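Local coordinates for protein PrgB (Enterococcus faecalis, PDB 6EVU) that promotes cell aggregation, biofilm formation and conjugation by binding and compacting DNA, the present chain being its adhesin domain, at residues A[15-19]-A[225-229]; A[193-197]-A[279-283]; A[204-210]-A[286-291]; A[211-217]-A[237-241]. One frame throughout, in Å; residues are numbered along the deposited sequence.

Contact 1 (A[15-19]-A[225-229])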
loop_
_atom_site.group_PDB
_atom_site.type_symbol
_atom_site.label_atom_id
_atom_site.label_comp_id
_atom_site.label_asym_id
_atom_site.label_seq_id
_atom_site.Cartn_x
_atom_site.Cartn_y
_atom_site.Cartn_z
ATOM N N HIS A 15 16.881 -17.079 0.740
ATOM C CA HIS A 15 17.167 -17.484 -0.630
ATOM C C HIS A 15 16.632 -18.880 -0.931
ATOM O O HIS A 15 17.285 -19.677 -1.611
ATOM C CB HIS A 15 18.667 -17.427 -0.898
ATOM C CG HIS A 15 19.224 -16.039 -0.868
ATOM N ND1 HIS A 15 20.230 -15.659 -0.005
ATOM C CD2 HIS A 15 18.906 -14.938 -1.586
ATOM C CE1 HIS A 15 20.513 -14.385 -0.199
ATOM N NE2 HIS A 15 19.727 -13.925 -1.154
ATOM N N LYS A 16 15.449 -19.201 -0.406
ATOM C CA LYS A 16 14.791 -20.465 -0.698
ATOM C C LYS A 16 13.339 -20.201 -1.069
ATOM O O LYS A 16 12.793 -19.122 -0.810
ATOM C CB LYS A 16 14.878 -21.450 0.493
ATOM C CG LYS A 16 16.294 -21.631 1.021
ATOM C CD LYS A 16 16.570 -23.025 1.542
ATOM C CE LYS A 16 17.945 -23.075 2.220
ATOM N NZ LYS A 16 18.949 -22.092 1.675
ATOM N N ASN A 17 12.722 -21.200 -1.702
ATOM C CA ASN A 17 11.283 -21.198 -1.899
ATOM C C ASN A 17 10.632 -21.919 -0.723
ATOM O O ASN A 17 11.272 -22.178 0.296
ATOM C CB ASN A 17 10.953 -21.781 -3.257
ATOM C CG ASN A 17 11.509 -20.934 -4.368
ATOM O OD1 ASN A 17 11.300 -19.708 -4.393
ATOM N ND2 ASN A 17 12.261 -21.568 -5.282
ATOM N N GLU A 18 9.340 -22.201 -0.809
ATOM C CA GLU A 18 8.695 -22.781 0.356
ATOM C C GLU A 18 9.340 -24.128 0.665
ATOM O O GLU A 18 9.667 -24.903 -0.242
ATOM C CB GLU A 18 7.179 -22.917 0.157
ATOM C CG GLU A 18 6.428 -23.231 1.464
ATOM C CD GLU A 18 5.883 -21.970 2.163
ATOM O OE1 GLU A 18 4.976 -21.284 1.624
ATOM O OE2 GLU A 18 6.420 -21.645 3.252
ATOM N N ASN A 19 9.608 -24.352 1.958
ATOM C CA ASN A 19 10.276 -25.569 2.403
ATOM C C ASN A 19 9.406 -26.784 2.184
ATOM O O ASN A 19 9.909 -27.912 2.252
ATOM C CB ASN A 19 10.698 -25.455 3.889
ATOM C CG ASN A 19 9.510 -25.385 4.878
ATOM O OD1 ASN A 19 8.413 -24.904 4.559
ATOM N ND2 ASN A 19 9.749 -25.862 6.091
ATOM N N TYR A 225 2.687 -15.949 3.165
ATOM C CA TYR A 225 3.686 -16.001 2.100
ATOM C C TYR A 225 3.115 -16.688 0.858
ATOM O O TYR A 225 2.359 -17.659 0.962
ATOM C CB TYR A 225 4.934 -16.776 2.579
ATOM C CG TYR A 225 6.009 -17.011 1.521
ATOM C CD1 TYR A 225 6.737 -15.955 0.984
ATOM C CD2 TYR A 225 6.292 -18.301 1.052
ATOM C CE1 TYR A 225 7.720 -16.163 0.025
ATOM C CE2 TYR A 225 7.288 -18.525 0.074
ATOM C CZ TYR A 225 7.996 -17.439 -0.430
ATOM O OH TYR A 225 8.957 -17.612 -1.385
ATOM N N ILE A 226 3.475 -16.173 -0.322
ATOM C CA ILE A 226 3.190 -16.854 -1.584
ATOM C C ILE A 226 4.455 -17.545 -2.047
ATOM O O ILE A 226 5.521 -16.922 -2.091
ATOM C CB ILE A 226 2.696 -15.884 -2.668
ATOM C CG1 ILE A 226 1.430 -15.139 -2.224
ATOM C CG2 ILE A 226 2.550 -16.620 -3.988
ATOM C CD1 ILE A 226 1.062 -13.955 -3.148
ATOM N N ASN A 227 4.343 -18.831 -2.415
ATOM C CA ASN A 227 5.543 -19.571 -2.784
ATOM C C ASN A 227 6.207 -18.957 -4.008
ATOM O O ASN A 227 5.545 -18.651 -5.007
ATOM C CB ASN A 227 5.219 -21.030 -3.033
ATOM C CG ASN A 227 6.480 -21.883 -3.120
ATOM O OD1 ASN A 227 7.493 -21.561 -2.497
ATOM N ND2 ASN A 227 6.424 -22.950 -3.853
ATOM N N GLY A 228 7.531 -18.775 -3.917
ATOM C CA GLY A 228 8.320 -18.157 -4.956
ATOM C C GLY A 228 8.364 -16.652 -4.887
ATOM O O GLY A 228 9.108 -16.035 -5.659
ATOM N N SER A 229 7.613 -16.038 -3.975
ATOM C CA SER A 229 7.660 -14.587 -3.819
ATOM C C SER A 229 8.946 -14.199 -3.102
ATOM O O SER A 229 9.509 -14.973 -2.307
ATOM C CB SER A 229 6.457 -14.081 -3.038
ATOM O OG SER A 229 6.665 -12.719 -2.645
HETATM O O HOH W 1 12.324 -16.718 -2.631
HETATM O O HOH W 2 8.503 -24.923 -2.929
#

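Contact 2 (A[193-197]-A[279-283])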
loop_
_atom_site.group_PDB
_atom_site.type_symbol
_atom_site.label_atom_id
_atom_site.label_comp_id
_atom_site.label_asym_id
_atom_site.label_seq_id
_atom_site.Cartn_x
_atom_site.Cartn_y
_atom_site.Cartn_z
ATOM N N PHE A 193 -11.697 -12.552 5.294
ATOM C CA PHE A 193 -11.343 -11.644 4.205
ATOM C C PHE A 193 -9.947 -11.972 3.719
ATOM O O PHE A 193 -9.041 -12.244 4.522
ATOM C CB PHE A 193 -11.310 -10.194 4.689
ATOM C CG PHE A 193 -12.637 -9.595 4.969
ATOM C CD1 PHE A 193 -13.819 -10.153 4.491
ATOM C CD2 PHE A 193 -12.712 -8.443 5.733
ATOM C CE1 PHE A 193 -15.054 -9.516 4.758
ATOM C CE2 PHE A 193 -13.934 -7.826 5.978
ATOM C CZ PHE A 193 -15.077 -8.340 5.532
ATOM N N ALA A 194 -9.755 -11.909 2.411
ATOM C CA ALA A 194 -8.426 -12.024 1.838
ATOM C C ALA A 194 -8.160 -10.811 0.952
ATOM O O ALA A 194 -8.992 -10.434 0.111
ATOM C CB ALA A 194 -8.265 -13.340 1.055
ATOM N N TYR A 195 -6.979 -10.238 1.101
ATOM C CA TYR A 195 -6.622 -9.069 0.316
ATOM C C TYR A 195 -5.188 -9.189 -0.158
ATOM O O TYR A 195 -4.381 -9.910 0.435
ATOM C CB TYR A 195 -6.781 -7.766 1.099
ATOM C CG TYR A 195 -6.181 -7.707 2.512
ATOM C CD1 TYR A 195 -6.846 -8.238 3.617
ATOM C CD2 TYR A 195 -4.967 -7.079 2.715
ATOM C CE1 TYR A 195 -6.252 -8.137 4.937
ATOM C CE2 TYR A 195 -4.394 -6.938 3.978
ATOM C CZ TYR A 195 -5.036 -7.470 5.071
ATOM O OH TYR A 195 -4.469 -7.312 6.300
ATOM N N ALA A 196 -4.904 -8.526 -1.276
ATOM C CA ALA A 196 -3.602 -8.627 -1.906
ATOM C C ALA A 196 -2.622 -7.643 -1.278
ATOM O O ALA A 196 -2.979 -6.522 -0.894
ATOM C CB ALA A 196 -3.716 -8.323 -3.392
ATOM N N LEU A 197 -1.360 -8.036 -1.224
ATOM C CA LEU A 197 -0.287 -7.118 -0.870
ATOM C C LEU A 197 0.636 -7.315 -2.058
ATOM O O LEU A 197 1.315 -8.348 -2.160
ATOM C CB LEU A 197 0.375 -7.466 0.461
ATOM C CG LEU A 197 -0.705 -7.554 1.545
ATOM C CD1 LEU A 197 -0.243 -8.371 2.703
ATOM C CD2 LEU A 197 -1.104 -6.158 1.925
ATOM N N ARG A 279 -12.015 -6.843 11.034
ATOM C CA ARG A 279 -11.738 -5.635 10.265
ATOM C C ARG A 279 -10.307 -5.637 9.724
ATOM O O ARG A 279 -9.346 -5.930 10.457
ATOM C CB ARG A 279 -11.969 -4.405 11.175
ATOM C CG ARG A 279 -11.974 -3.052 10.384
ATOM C CD ARG A 279 -12.319 -1.870 11.317
ATOM N NE ARG A 279 -13.679 -1.956 11.863
ATOM C CZ ARG A 279 -14.014 -1.790 13.127
ATOM N NH1 ARG A 279 -13.089 -1.554 14.071
ATOM N NH2 ARG A 279 -15.294 -1.880 13.457
ATOM N N ILE A 280 -10.171 -5.312 8.445
ATOM C CA ILE A 280 -8.861 -5.202 7.797
ATOM C C ILE A 280 -8.072 -4.042 8.376
ATOM O O ILE A 280 -8.549 -2.902 8.413
ATOM C CB ILE A 280 -9.032 -4.995 6.286
ATOM C CG1 ILE A 280 -9.594 -6.287 5.669
ATOM C CG2 ILE A 280 -7.696 -4.583 5.638
ATOM C CD1 ILE A 280 -9.852 -6.129 4.164
ATOM N N SER A 281 -6.827 -4.295 8.727
ATOM C CA SER A 281 -5.977 -3.195 9.224
ATOM C C SER A 281 -4.527 -3.643 9.177
ATOM O O SER A 281 -4.224 -4.753 9.610
ATOM C CB SER A 281 -6.352 -2.838 10.642
ATOM O OG SER A 281 -5.623 -1.679 11.076
ATOM N N PHE A 282 -3.651 -2.826 8.615
ATOM C CA PHE A 282 -2.249 -3.217 8.457
ATOM C C PHE A 282 -1.490 -1.945 8.111
ATOM O O PHE A 282 -2.101 -0.885 7.894
ATOM C CB PHE A 282 -2.074 -4.280 7.364
ATOM C CG PHE A 282 -2.505 -3.794 6.003
ATOM C CD1 PHE A 282 -3.833 -3.806 5.627
ATOM C CD2 PHE A 282 -1.539 -3.287 5.112
ATOM C CE1 PHE A 282 -4.241 -3.293 4.401
ATOM C CE2 PHE A 282 -1.912 -2.780 3.866
ATOM C CZ PHE A 282 -3.273 -2.770 3.509
ATOM N N SER A 283 -0.143 -2.035 8.076
ATOM C CA SER A 283 0.630 -0.867 7.622
ATOM C C SER A 283 1.425 -1.140 6.351
ATOM O O SER A 283 1.814 -2.285 6.055
ATOM C CB SER A 283 1.583 -0.371 8.727
ATOM O OG SER A 283 0.796 0.047 9.809
#

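Contact 3 (A[204-210]-A[286-291])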
loop_
_atom_site.group_PDB
_atom_site.type_symbol
_atom_site.label_atom_id
_atom_site.label_comp_id
_atom_site.label_asym_id
_atom_site.label_seq_id
_atom_site.Cartn_x
_atom_site.Cartn_y
_atom_site.Cartn_z
ATOM N N LEU A 204 17.155 -3.137 -2.648
ATOM C CA LEU A 204 18.045 -3.155 -1.494
ATOM C C LEU A 204 19.342 -3.896 -1.799
ATOM O O LEU A 204 19.331 -5.007 -2.340
ATOM C CB LEU A 204 17.364 -3.829 -0.310
ATOM C CG LEU A 204 16.379 -2.972 0.493
ATOM C CD1 LEU A 204 15.631 -3.910 1.397
ATOM C CD2 LEU A 204 17.107 -1.884 1.292
ATOM N N THR A 205 20.457 -3.278 -1.424
ATOM C CA THR A 205 21.769 -3.899 -1.518
ATOM C C THR A 205 22.550 -3.535 -0.261
ATOM O O THR A 205 22.058 -2.816 0.611
ATOM C CB THR A 205 22.495 -3.439 -2.780
ATOM O OG1 THR A 205 22.917 -2.083 -2.625
ATOM C CG2 THR A 205 21.622 -3.583 -4.026
ATOM N N ASN A 206 23.785 -4.032 -0.145
ATOM C CA ASN A 206 24.587 -3.554 0.972
ATOM C C ASN A 206 24.995 -2.094 0.777
ATOM O O ASN A 206 25.191 -1.377 1.763
ATOM C CB ASN A 206 25.789 -4.463 1.174
ATOM C CG ASN A 206 26.461 -4.785 -0.113
ATOM O OD1 ASN A 206 25.988 -5.647 -0.858
ATOM N ND2 ASN A 206 27.565 -4.096 -0.405
ATOM N N LYS A 207 25.079 -1.609 -0.465
ATOM C CA LYS A 207 25.433 -0.204 -0.664
ATOM C C LYS A 207 24.273 0.748 -0.348
ATOM O O LYS A 207 24.515 1.897 0.036
ATOM C CB LYS A 207 25.913 0.029 -2.095
ATOM C CG LYS A 207 27.400 0.297 -2.221
ATOM C CD LYS A 207 27.878 0.173 -3.660
ATOM C CE LYS A 207 29.349 0.550 -3.790
ATOM N NZ LYS A 207 30.253 -0.545 -3.332
ATOM N N GLY A 208 23.028 0.298 -0.498
ATOM C CA GLY A 208 21.847 1.135 -0.337
ATOM C C GLY A 208 20.600 0.582 -1.005
ATOM O O GLY A 208 20.269 -0.596 -0.851
ATOM N N GLY A 209 19.877 1.426 -1.732
ATOM C CA GLY A 209 18.579 1.035 -2.243
ATOM C C GLY A 209 17.495 1.100 -1.164
ATOM O O GLY A 209 17.708 1.558 -0.031
ATOM N N HIS A 210 16.310 0.619 -1.529
ATOM C CA HIS A 210 15.170 0.699 -0.618
ATOM C C HIS A 210 14.173 -0.383 -0.984
ATOM O O HIS A 210 14.180 -0.897 -2.105
ATOM C CB HIS A 210 14.500 2.092 -0.649
ATOM C CG HIS A 210 13.591 2.329 -1.814
ATOM N ND1 HIS A 210 14.036 2.829 -3.020
ATOM C CD2 HIS A 210 12.252 2.180 -1.940
ATOM C CE1 HIS A 210 13.009 2.944 -3.847
ATOM N NE2 HIS A 210 11.916 2.556 -3.217
ATOM N N MET A 286 7.859 2.297 3.089
ATOM C CA MET A 286 9.129 2.194 2.386
ATOM C C MET A 286 10.255 2.264 3.404
ATOM O O MET A 286 10.240 3.136 4.275
ATOM C CB MET A 286 9.293 3.311 1.346
ATOM C CG MET A 286 8.020 3.546 0.522
ATOM S SD MET A 286 8.231 5.020 -0.559
ATOM C CE MET A 286 9.361 4.355 -1.821
ATOM N N THR A 287 11.255 1.377 3.259
ATOM C CA THR A 287 12.395 1.358 4.170
ATOM C C THR A 287 13.725 1.389 3.410
ATOM O O THR A 287 13.902 0.706 2.394
ATOM C CB THR A 287 12.353 0.141 5.098
ATOM O OG1 THR A 287 13.376 0.319 6.072
ATOM C CG2 THR A 287 12.575 -1.185 4.314
ATOM N N THR A 288 14.623 2.256 3.841
ATOM C CA THR A 288 15.983 2.248 3.316
ATOM C C THR A 288 16.872 1.481 4.244
ATOM O O THR A 288 18.100 1.673 4.225
ATOM C CB THR A 288 16.539 3.657 3.146
ATOM O OG1 THR A 288 16.463 4.314 4.406
ATOM C CG2 THR A 288 15.741 4.459 2.075
ATOM N N LYS A 289 16.260 0.727 5.149
ATOM C CA LYS A 289 16.942 0.125 6.293
ATOM C C LYS A 289 17.804 1.140 7.031
ATOM O O LYS A 289 18.777 0.774 7.683
ATOM C CB LYS A 289 17.775 -1.090 5.866
ATOM C CG LYS A 289 16.934 -2.305 5.520
ATOM C CD LYS A 289 17.783 -3.421 4.926
ATOM C CE LYS A 289 17.732 -4.666 5.793
ATOM N NZ LYS A 289 18.121 -4.308 7.184
ATOM N N GLY A 290 17.511 2.429 6.897
ATOM C CA GLY A 290 18.153 3.470 7.681
ATOM C C GLY A 290 19.078 4.434 6.937
ATOM O O GLY A 290 19.525 5.401 7.553
ATOM N N LYS A 291 19.414 4.203 5.655
ATOM C CA LYS A 291 20.243 5.134 4.894
ATOM C C LYS A 291 19.429 6.362 4.488
ATOM O O LYS A 291 18.246 6.243 4.156
ATOM C CB LYS A 291 20.819 4.433 3.655
ATOM C CG LYS A 291 22.026 3.489 3.938
ATOM C CD LYS A 291 21.818 2.002 3.526
ATOM C CE LYS A 291 22.766 1.039 4.290
ATOM N NZ LYS A 291 22.408 -0.418 4.152
#

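Contact 4 (A[211-217]-A[237-241])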
loop_
_atom_site.group_PDB
_atom_site.type_symbol
_atom_site.label_atom_id
_atom_site.label_comp_id
_atom_site.label_asym_id
_atom_site.label_seq_id
_atom_site.Cartn_x
_atom_site.Cartn_y
_atom_site.Cartn_z
ATOM N N ALA A 211 13.261 -0.680 -0.057
ATOM C CA ALA A 211 12.202 -1.642 -0.357
ATOM C C ALA A 211 10.861 -1.111 0.127
ATOM O O ALA A 211 10.798 -0.470 1.176
ATOM C CB ALA A 211 12.433 -3.000 0.304
ATOM N N GLU A 212 9.818 -1.378 -0.660
ATOM C CA GLU A 212 8.428 -1.235 -0.208
ATOM C C GLU A 212 8.048 -2.471 0.608
ATOM O O GLU A 212 8.457 -3.600 0.273
ATOM C CB GLU A 212 7.475 -1.027 -1.392
ATOM C CG GLU A 212 7.960 0.076 -2.291
ATOM C CD GLU A 212 6.914 0.641 -3.217
ATOM O OE1 GLU A 212 5.814 0.056 -3.326
ATOM O OE2 GLU A 212 7.221 1.648 -3.899
ATOM N N PHE A 213 7.332 -2.248 1.723
ATOM C CA PHE A 213 6.986 -3.307 2.681
ATOM C C PHE A 213 5.554 -3.156 3.170
ATOM O O PHE A 213 4.909 -2.113 2.976
ATOM C CB PHE A 213 7.922 -3.290 3.919
ATOM C CG PHE A 213 7.802 -2.023 4.771
ATOM C CD1 PHE A 213 6.878 -1.941 5.805
ATOM C CD2 PHE A 213 8.665 -0.951 4.543
ATOM C CE1 PHE A 213 6.776 -0.814 6.586
ATOM C CE2 PHE A 213 8.596 0.192 5.342
ATOM C CZ PHE A 213 7.653 0.275 6.352
ATOM N N VAL A 214 5.067 -4.217 3.829
ATOM C CA VAL A 214 3.931 -4.165 4.727
ATOM C C VAL A 214 4.357 -4.678 6.096
ATOM O O VAL A 214 5.346 -5.396 6.222
ATOM C CB VAL A 214 2.753 -4.981 4.173
ATOM C CG1 VAL A 214 2.240 -4.301 2.919
ATOM C CG2 VAL A 214 3.178 -6.504 3.870
ATOM N N SER A 215 3.628 -4.268 7.136
ATOM C CA SER A 215 4.007 -4.624 8.507
ATOM C C SER A 215 2.818 -4.364 9.426
ATOM O O SER A 215 1.784 -3.832 8.995
ATOM C CB SER A 215 5.225 -3.821 8.970
ATOM O OG SER A 215 4.832 -2.460 9.058
ATOM N N ASP A 216 3.008 -4.681 10.720
ATOM C CA ASP A 216 2.076 -4.304 11.781
ATOM C C ASP A 216 0.639 -4.693 11.425
ATOM O O ASP A 216 -0.307 -3.907 11.522
ATOM C CB ASP A 216 2.190 -2.824 12.100
ATOM C CG ASP A 216 3.610 -2.432 12.410
ATOM O OD1 ASP A 216 4.125 -2.945 13.415
ATOM O OD2 ASP A 216 4.213 -1.674 11.615
ATOM N N PHE A 217 0.484 -5.961 11.071
ATOM C CA PHE A 217 -0.856 -6.439 10.779
ATOM C C PHE A 217 -1.686 -6.329 12.052
ATOM O O PHE A 217 -1.210 -6.663 13.138
ATOM C CB PHE A 217 -0.780 -7.862 10.217
ATOM C CG PHE A 217 -0.394 -7.854 8.757
ATOM C CD1 PHE A 217 0.933 -7.683 8.374
ATOM C CD2 PHE A 217 -1.384 -7.807 7.778
ATOM C CE1 PHE A 217 1.273 -7.556 7.013
ATOM C CE2 PHE A 217 -1.065 -7.711 6.394
ATOM C CZ PHE A 217 0.262 -7.598 6.015
ATOM N N GLY A 237 10.733 -7.390 11.505
ATOM C CA GLY A 237 9.309 -7.583 11.670
ATOM C C GLY A 237 8.488 -7.183 10.468
ATOM O O GLY A 237 7.268 -7.395 10.462
ATOM N N LYS A 238 9.121 -6.633 9.446
ATOM C CA LYS A 238 8.449 -6.201 8.237
ATOM C C LYS A 238 8.583 -7.252 7.136
ATOM O O LYS A 238 9.461 -8.124 7.160
ATOM C CB LYS A 238 9.033 -4.869 7.761
ATOM C CG LYS A 238 9.000 -3.736 8.815
ATOM C CD LYS A 238 9.887 -2.591 8.352
ATOM C CE LYS A 238 10.312 -1.697 9.542
ATOM N NZ LYS A 238 11.629 -1.030 9.301
ATOM N N PHE A 239 7.728 -7.131 6.139
ATOM C CA PHE A 239 7.660 -8.070 5.033
ATOM C C PHE A 239 8.088 -7.318 3.772
ATOM O O PHE A 239 7.387 -6.401 3.333
ATOM C CB PHE A 239 6.240 -8.622 4.929
ATOM C CG PHE A 239 5.744 -9.338 6.184
ATOM C CD1 PHE A 239 5.175 -8.645 7.246
ATOM C CD2 PHE A 239 5.838 -10.739 6.290
ATOM C CE1 PHE A 239 4.677 -9.313 8.380
ATOM C CE2 PHE A 239 5.353 -11.403 7.423
ATOM C CZ PHE A 239 4.784 -10.701 8.468
ATOM N N TYR A 240 9.237 -7.688 3.210
ATOM C CA TYR A 240 9.710 -7.121 1.958
ATOM C C TYR A 240 10.810 -7.995 1.383
ATOM O O TYR A 240 11.263 -8.961 2.009
ATOM C CB TYR A 240 10.225 -5.688 2.139
ATOM C CG TYR A 240 11.337 -5.589 3.163
ATOM C CD1 TYR A 240 11.046 -5.474 4.520
ATOM C CD2 TYR A 240 12.673 -5.626 2.785
ATOM C CE1 TYR A 240 12.038 -5.351 5.482
ATOM C CE2 TYR A 240 13.715 -5.527 3.764
ATOM C CZ TYR A 240 13.379 -5.377 5.115
ATOM O OH TYR A 240 14.371 -5.269 6.079
ATOM N N SER A 241 11.246 -7.644 0.176
ATOM C CA SER A 241 12.381 -8.346 -0.412
ATOM C C SER A 241 13.661 -7.689 0.063
ATOM O O SER A 241 13.887 -6.504 -0.237
ATOM C CB SER A 241 12.337 -8.346 -1.933
ATOM O OG SER A 241 13.577 -8.848 -2.468
HETATM O O HOH W 3 9.788 -5.623 -0.999
HETATM O O HOH W 4 4.678 -6.522 11.757
#

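Contact 1 (A[15-19]-A[225-229])
A type II beta turn from Ile226 to Ser229, closed by Ser229 N to Ile226 O at 3.0 Å, presents its two central residues to the loop that follows helix 4-13. The backbones come close here: CA of Asn17 lies 5.2 Å from CA of Gly228, and CA of Glu18 lies 5.5 Å from CA of Asn227. The direct hydrogen bond between the segments runs from Glu18 N to Asn227 OD1, short at 2.6 Å with an N-H...O angle of 154°. The same amide group also reaches the loop through water: Asn227 ND2 gives a hydrogen bond to a water that itself donates to Glu18 O. A second water donates to Lys16 O at 3.1 Å and, weakly, to Ser229 O. Two further close approaches are not hydrogen bonds: Asn17 OD1 rests 3.4 Å from Gly228 CA, where phi of 86° suits glycine, and Glu18 OE1 meets the edge of the Tyr225 ring at CD2, 3.3 Å away. Only 231 Å² is buried in all, in keeping with a surface contact that joins the N-terminal loop of this adhesin domain to the turn after strand 221-225. The Tyr225 side chain, from the residue before the turn, folds back on it: OH donates to Ser229 O at 2.8 Å and accepts a weak hydrogen bond from Gly228 N at 3.1 Å.

Contact 2 (A[193-197]-A[279-283])
Tyr195 loses the most surface in this contact, 82 Å², followed by Ile280 with 73 Å² and Phe282 with 46 Å². The tyrosine ring stands between the other two. Over one of its faces lies Ile280 CG2, 4.1 Å from the ring centroid and 20° off the normal, a CH-pi contact, while Ile280 CD1 comes to 3.7 Å from Tyr195 CD1. Toward Phe282 the geometry differs: the planes are inclined by only 27°, but the centroids are 5.2 Å apart and the rings are displaced sideways, with little face shared, Tyr195 CE2 and Phe282 CD1 being in contact at 3.6 Å. The row extends at both ends, since Phe193 CD2 touches Ile280 CG1 at 3.8 Å and Leu197 CD2 sits over a face of the Phe282 ring, 4.0 Å from CE2. The polar end of Tyr195 is satisfied by Asn221, which also binds the backbone of Arg279 and Ser281. The strand axes approach to 9.6 Å and cross at -30°, with N-to-C directions 30° apart. That spacing is too wide for backbone pairing and fits two layers meeting through side chains: strand 193-197 belongs to a three-stranded sheet and strand 280-287 to the large antiparallel sheet. Alternate side chains of each strand, Phe193, Tyr195 and Leu197 against Ile280 and Phe282, point inward, as is characteristic of aligned face-to-face packing in a beta-sandwich.

Contact 3 (A[204-210]-A[286-291])
Leu204 points its CB toward the other segment and sets CD2 4.0 Å from CD of Lys289, while the strand 239-240 residue Tyr240 also touches both side chains. Next, Thr205 shapes its own loop: Thr205 N bonds to Gly208 O at 2.7 Å, and Thr205 OG1 accepts from Gly208 N at 3.2 Å, an ST motif. The carbonyl of Asn206 is approached by the long side chain of Lys291, with O to NZ at 3.8 Å. At Gly208 the same lysine passes with its aliphatic part, CD lying 4.0 Å from CA. Facing this loop is the type I' beta turn Thr288-Lys291, closed by Lys291 N to Thr288 O at 3.2 Å, by which the chain leaves strand 280-287 of the large antiparallel sheet. Gly209 follows, its O 3.8 Å from Thr288 CA. His210 then comes nearest in backbone terms, its CA 4.3 Å from that of Thr288 and 3.3 Å from Thr287 O, a CA-H...O contact with an angle of 121° at the hydrogen. With 73 Å² of its surface covered by 286-291, His210 packs CB against Thr288 CG2 at 3.8 Å and brings NE2 to 3.4 Å from Met286 CE.

Contact 4 (A[211-217]-A[237-241])
Two backbone hydrogen bonds define this contact: Phe239 N to Val214 O at 2.9 Å (158°) and Val214 N to Phe239 O at 3.2 Å (152°). Together they make Val214 and Phe239 an antiparallel hydrogen-bonded pair, a single bridge with CA atoms 5.4 Å apart. Beyond it water takes over. One water donates to Glu212 O at 2.7 Å and accepts from Ser241 N at 2.8 Å; another accepts from Asp216 N at 2.7 Å and donates to Gly237 O at 3.0 Å. The backbones therefore stay linked past the bridge at both ends without direct bonds. Packing follows. Lys238 CD lies over a face of the Phe213 ring, 3.9 Å from its centroid and 8° off the normal, a CH-pi contact; Lys238 NZ, salt-bridged to Asp168, is 5.4 Å from that centroid, at most a weak attraction. Phe217 turns its edge toward the face of Phe239 in an offset T-shaped pair, centroids 5.8 Å apart and planes at 87°, and Val214 CG2 meets Phe239 CB at 3.9 Å. Ala211 CB touches Tyr240 CD2 at 3.6 Å. Strand 211-215 pairs along its length with strand 280-287 in the large sheet, while strand 239-240 pairs with strand 232-233; Phe223 of strand 221-225 stacks on Phe239, and Leu197 of strand 193-197 touches both Val214 and Phe217.

Contacts 2 and 4 are buried, each centred about 10 Å from the centre of the chain; contact 3 is partly buried at 18 Å, and contact 1 lies at the surface at 21 Å. Strand 280-287 serves both contact 2 and contact 3, and the neighbouring strand 211-215 carries contact 4, joined to it through probable hydrogen bonds Ser283 N to Ser215 O and Thr287 N to Ala211 O, both 2.8 Å. Chemistry follows position: apolar and aromatic side chains between layers in contact 2, backbone pairing extended by water in contact 4, loop-to-turn packing in contact 3, and amide and water bridges in contact 1, which touches none of the others.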